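Local coordinates for DNA fragmentation factor 40 KDA subunit (Mus musculus, PDB 1V0D), which cleaves chromosomal DNA as a caspase-activated endonuclease, driving DNA fragmentation and chromatin condensation during apoptosis, at the interface of chains A and B. Residues are numbered along the deposited sequence; one frame, centred on the assembly and turned at random. Chains: chain A/B, DNA fragmentation factor 40 KDA subunit.

The interface of chains A and B. Residues chain A 92, 95-96, 128, 226; chain B 117-118, 120-121, 124.
A:His128 and B:Leu121 form the apolar heart of this patch, a worked example of a helix gripped on several flanks by separate segments of the other chain. B:Leu121, on helix 116-129 of chain B, lays its branch point over one face of the imidazole, with CG 3.7 Å from the centroid of the A:His128 ring in a CH-pi contact displaced toward the CD2-NE2 rim. The imidazole reaches the partner helix because its CG stands anti to the backbone N (chi1 -174°). The leucine's CD1 continues the contact with the ring at CE1, while its CD2 turns to CD2 of the poorly ordered A:Leu92, 3.8 Å away, the two leucines running past each other in opposite directions. An alanine in place of A:His128 would probably open a gap under B:Leu121 and leave its branch point without the ring face that it rests on.

On the other flank B:Lys120 CG meets the outer CH2-CZ3 edge of the A:Trp226 indole, 3.4 Å from CH2. B:Leu117 crosses the same indole at about a right angle, its CD2 in the ring plane at the edge, and CD2 also approaches A:His128 CE1, at 3.9 Å, linking the two rings.

The poorly ordered A:Asn96 amide lies against B:Leu117 CB through OD1 and B:Arg118 CA through ND2, without a bonding partner across the patch. Polar pairing stays within chain B. B:Lys120 NZ, in a salt bridge with B:Asp124, is received by the syn lone pairs of both carboxylate oxygens, 3.1 Å from OD1. The lysine chain bends at chi2 (-62°), its stem serving the tryptophan and its tip the aspartate.

Repeated by the two-fold axis, this largely apolar patch probably contributes to pairing the two nuclease chains.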
ATOM      1  N   LEU A  92      15.673  24.451   1.895  1.00148.76           N
ATOM      2  CA  LEU A  92      14.393  24.212   1.232  1.00148.09           C
ATOM      3  C   LEU A  92      14.299  25.162   0.047  1.00147.93           C
ATOM      4  O   LEU A  92      13.508  24.959  -0.872  1.00148.05           O
ATOM      5  CB  LEU A  92      13.228  24.500   2.183  1.00147.89           C
ATOM      6  CG  LEU A  92      13.086  23.715   3.488  1.00147.91           C
ATOM      7  CD1 LEU A  92      11.986  24.348   4.321  1.00147.79           C
ATOM      8  CD2 LEU A  92      12.767  22.255   3.201  1.00147.77           C
ATOM      9  N   PHE A  95      16.388  23.227  -2.937  1.00146.30           N
ATOM     10  CA  PHE A  95      15.851  21.889  -3.176  1.00146.11           C
ATOM     11  C   PHE A  95      14.399  21.810  -3.620  1.00146.44           C
ATOM     12  O   PHE A  95      13.887  20.714  -3.851  1.00146.40           O
ATOM     13  CB  PHE A  95      16.013  21.031  -1.920  1.00145.34           C
ATOM     14  CG  PHE A  95      17.370  20.413  -1.775  1.00144.72           C
ATOM     15  CD1 PHE A  95      18.091  20.559  -0.593  1.00144.67           C
ATOM     16  CD2 PHE A  95      17.918  19.661  -2.808  1.00144.37           C
ATOM     17  CE1 PHE A  95      19.340  19.964  -0.439  1.00144.50           C
ATOM     18  CE2 PHE A  95      19.165  19.061  -2.666  1.00144.60           C
ATOM     19  CZ  PHE A  95      19.879  19.213  -1.478  1.00144.69           C
ATOM     20  N   ASN A  96      13.724  22.946  -3.742  1.00147.05           N
ATOM     21  CA  ASN A  96      12.327  22.898  -4.144  1.00147.98           C
ATOM     22  C   ASN A  96      12.092  23.122  -5.631  1.00148.52           C
ATOM     23  O   ASN A  96      11.474  22.287  -6.291  1.00148.71           O
ATOM     24  CB  ASN A  96      11.502  23.896  -3.333  1.00148.11           C
ATOM     25  CG  ASN A  96      10.240  23.272  -2.770  1.00148.17           C
ATOM     26  OD1 ASN A  96       9.414  22.739  -3.510  1.00148.40           O
ATOM     27  ND2 ASN A  96      10.087  23.329  -1.454  1.00148.59           N
ATOM     28  N   HIS A 128      11.586  14.034  -4.925  1.00 74.13           N
ATOM     29  CA  HIS A 128      10.925  15.303  -4.663  1.00 73.86           C
ATOM     30  C   HIS A 128      11.101  16.314  -5.784  1.00 72.59           C
ATOM     31  O   HIS A 128      10.168  17.044  -6.118  1.00 72.06           O
ATOM     32  CB  HIS A 128      11.452  15.890  -3.360  1.00 76.36           C
ATOM     33  CG  HIS A 128      10.744  17.133  -2.928  1.00 79.49           C
ATOM     34  ND1 HIS A 128      10.822  18.316  -3.629  1.00 81.17           N
ATOM     35  CD2 HIS A 128       9.948  17.379  -1.860  1.00 81.20           C
ATOM     36  CE1 HIS A 128      10.105  19.239  -3.012  1.00 82.19           C
ATOM     37  NE2 HIS A 128       9.564  18.696  -1.936  1.00 82.68           N
ATOM     38  N   TRP A 226      -2.993  18.781  -5.156  1.00 51.13           N
ATOM     39  CA  TRP A 226      -2.514  18.443  -3.812  1.00 50.54           C
ATOM     40  C   TRP A 226      -3.581  17.939  -2.828  1.00 50.10           C
ATOM     41  O   TRP A 226      -4.541  18.654  -2.521  1.00 50.11           O
ATOM     42  CB  TRP A 226      -1.809  19.643  -3.178  1.00 51.35           C
ATOM     43  CG  TRP A 226      -0.423  19.869  -3.687  1.00 53.27           C
ATOM     44  CD1 TRP A 226      -0.033  20.740  -4.666  1.00 53.15           C
ATOM     45  CD2 TRP A 226       0.758  19.191  -3.258  1.00 53.22           C
ATOM     46  NE1 TRP A 226       1.322  20.645  -4.872  1.00 53.06           N
ATOM     47  CE2 TRP A 226       1.834  19.701  -4.021  1.00 54.37           C
ATOM     48  CE3 TRP A 226       1.014  18.198  -2.303  1.00 52.49           C
ATOM     49  CZ2 TRP A 226       3.152  19.249  -3.858  1.00 54.50           C
ATOM     50  CZ3 TRP A 226       2.321  17.748  -2.142  1.00 53.48           C
ATOM     51  CH2 TRP A 226       3.374  18.276  -2.915  1.00 53.73           C
TER
ATOM     52  N   LEU B 117       4.352  22.384  -1.811  1.00 81.45           N
ATOM     53  CA  LEU B 117       5.625  21.710  -2.068  1.00 78.07           C
ATOM     54  C   LEU B 117       6.606  21.851  -0.914  1.00 76.27           C
ATOM     55  O   LEU B 117       7.181  20.864  -0.466  1.00 75.66           O
ATOM     56  CB  LEU B 117       6.274  22.260  -3.334  1.00 77.72           C
ATOM     57  CG  LEU B 117       5.996  21.529  -4.646  1.00 78.34           C
ATOM     58  CD1 LEU B 117       6.462  22.387  -5.810  1.00 78.14           C
ATOM     59  CD2 LEU B 117       6.712  20.182  -4.648  1.00 78.70           C
ATOM     60  N   ARG B 118       6.805  23.081  -0.443  1.00 74.98           N
ATOM     61  CA  ARG B 118       7.725  23.340   0.664  1.00 73.27           C
ATOM     62  C   ARG B 118       7.258  22.586   1.900  1.00 71.94           C
ATOM     63  O   ARG B 118       8.065  22.069   2.669  1.00 71.52           O
ATOM     64  CB  ARG B 118       7.802  24.849   0.960  1.00 71.46           C
ATOM     65  N   LYS B 120       5.623  19.838   1.900  1.00 69.11           N
ATOM     66  CA  LYS B 120       5.903  18.431   1.609  1.00 66.23           C
ATOM     67  C   LYS B 120       7.310  18.101   2.072  1.00 65.70           C
ATOM     68  O   LYS B 120       7.506  17.365   3.038  1.00 65.20           O
ATOM     69  CB  LYS B 120       5.794  18.191   0.104  1.00 63.91           C
ATOM     70  CG  LYS B 120       5.063  16.940  -0.278  1.00 59.95           C
ATOM     71  CD  LYS B 120       5.764  15.722   0.242  1.00 60.96           C
ATOM     72  CE  LYS B 120       5.024  14.460  -0.162  1.00 60.25           C
ATOM     73  NZ  LYS B 120       5.697  13.253   0.370  1.00 61.20           N
ATOM     74  N   LEU B 121       8.282  18.672   1.369  1.00 65.66           N
ATOM     75  CA  LEU B 121       9.695  18.483   1.665  1.00 67.16           C
ATOM     76  C   LEU B 121       9.968  18.592   3.161  1.00 68.45           C
ATOM     77  O   LEU B 121      10.710  17.792   3.740  1.00 69.38           O
ATOM     78  CB  LEU B 121      10.509  19.538   0.921  1.00 66.55           C
ATOM     79  CG  LEU B 121      11.903  19.145   0.435  1.00 66.54           C
ATOM     80  CD1 LEU B 121      12.469  20.292  -0.371  1.00 66.47           C
ATOM     81  CD2 LEU B 121      12.807  18.805   1.608  1.00 66.10           C
ATOM     82  N   ASP B 124       8.498  15.676   4.983  1.00 71.20           N
ATOM     83  CA  ASP B 124       9.350  14.540   4.689  1.00 72.25           C
ATOM     84  C   ASP B 124      10.633  14.596   5.500  1.00 73.01           C
ATOM     85  O   ASP B 124      11.028  13.603   6.117  1.00 73.58           O
ATOM     86  CB  ASP B 124       9.678  14.496   3.200  1.00 74.11           C
ATOM     87  CG  ASP B 124       8.471  14.135   2.348  1.00 77.79           C
ATOM     88  OD1 ASP B 124       7.660  13.281   2.783  1.00 78.14           O
ATOM     89  OD2 ASP B 124       8.341  14.692   1.234  1.00 80.35           O
TER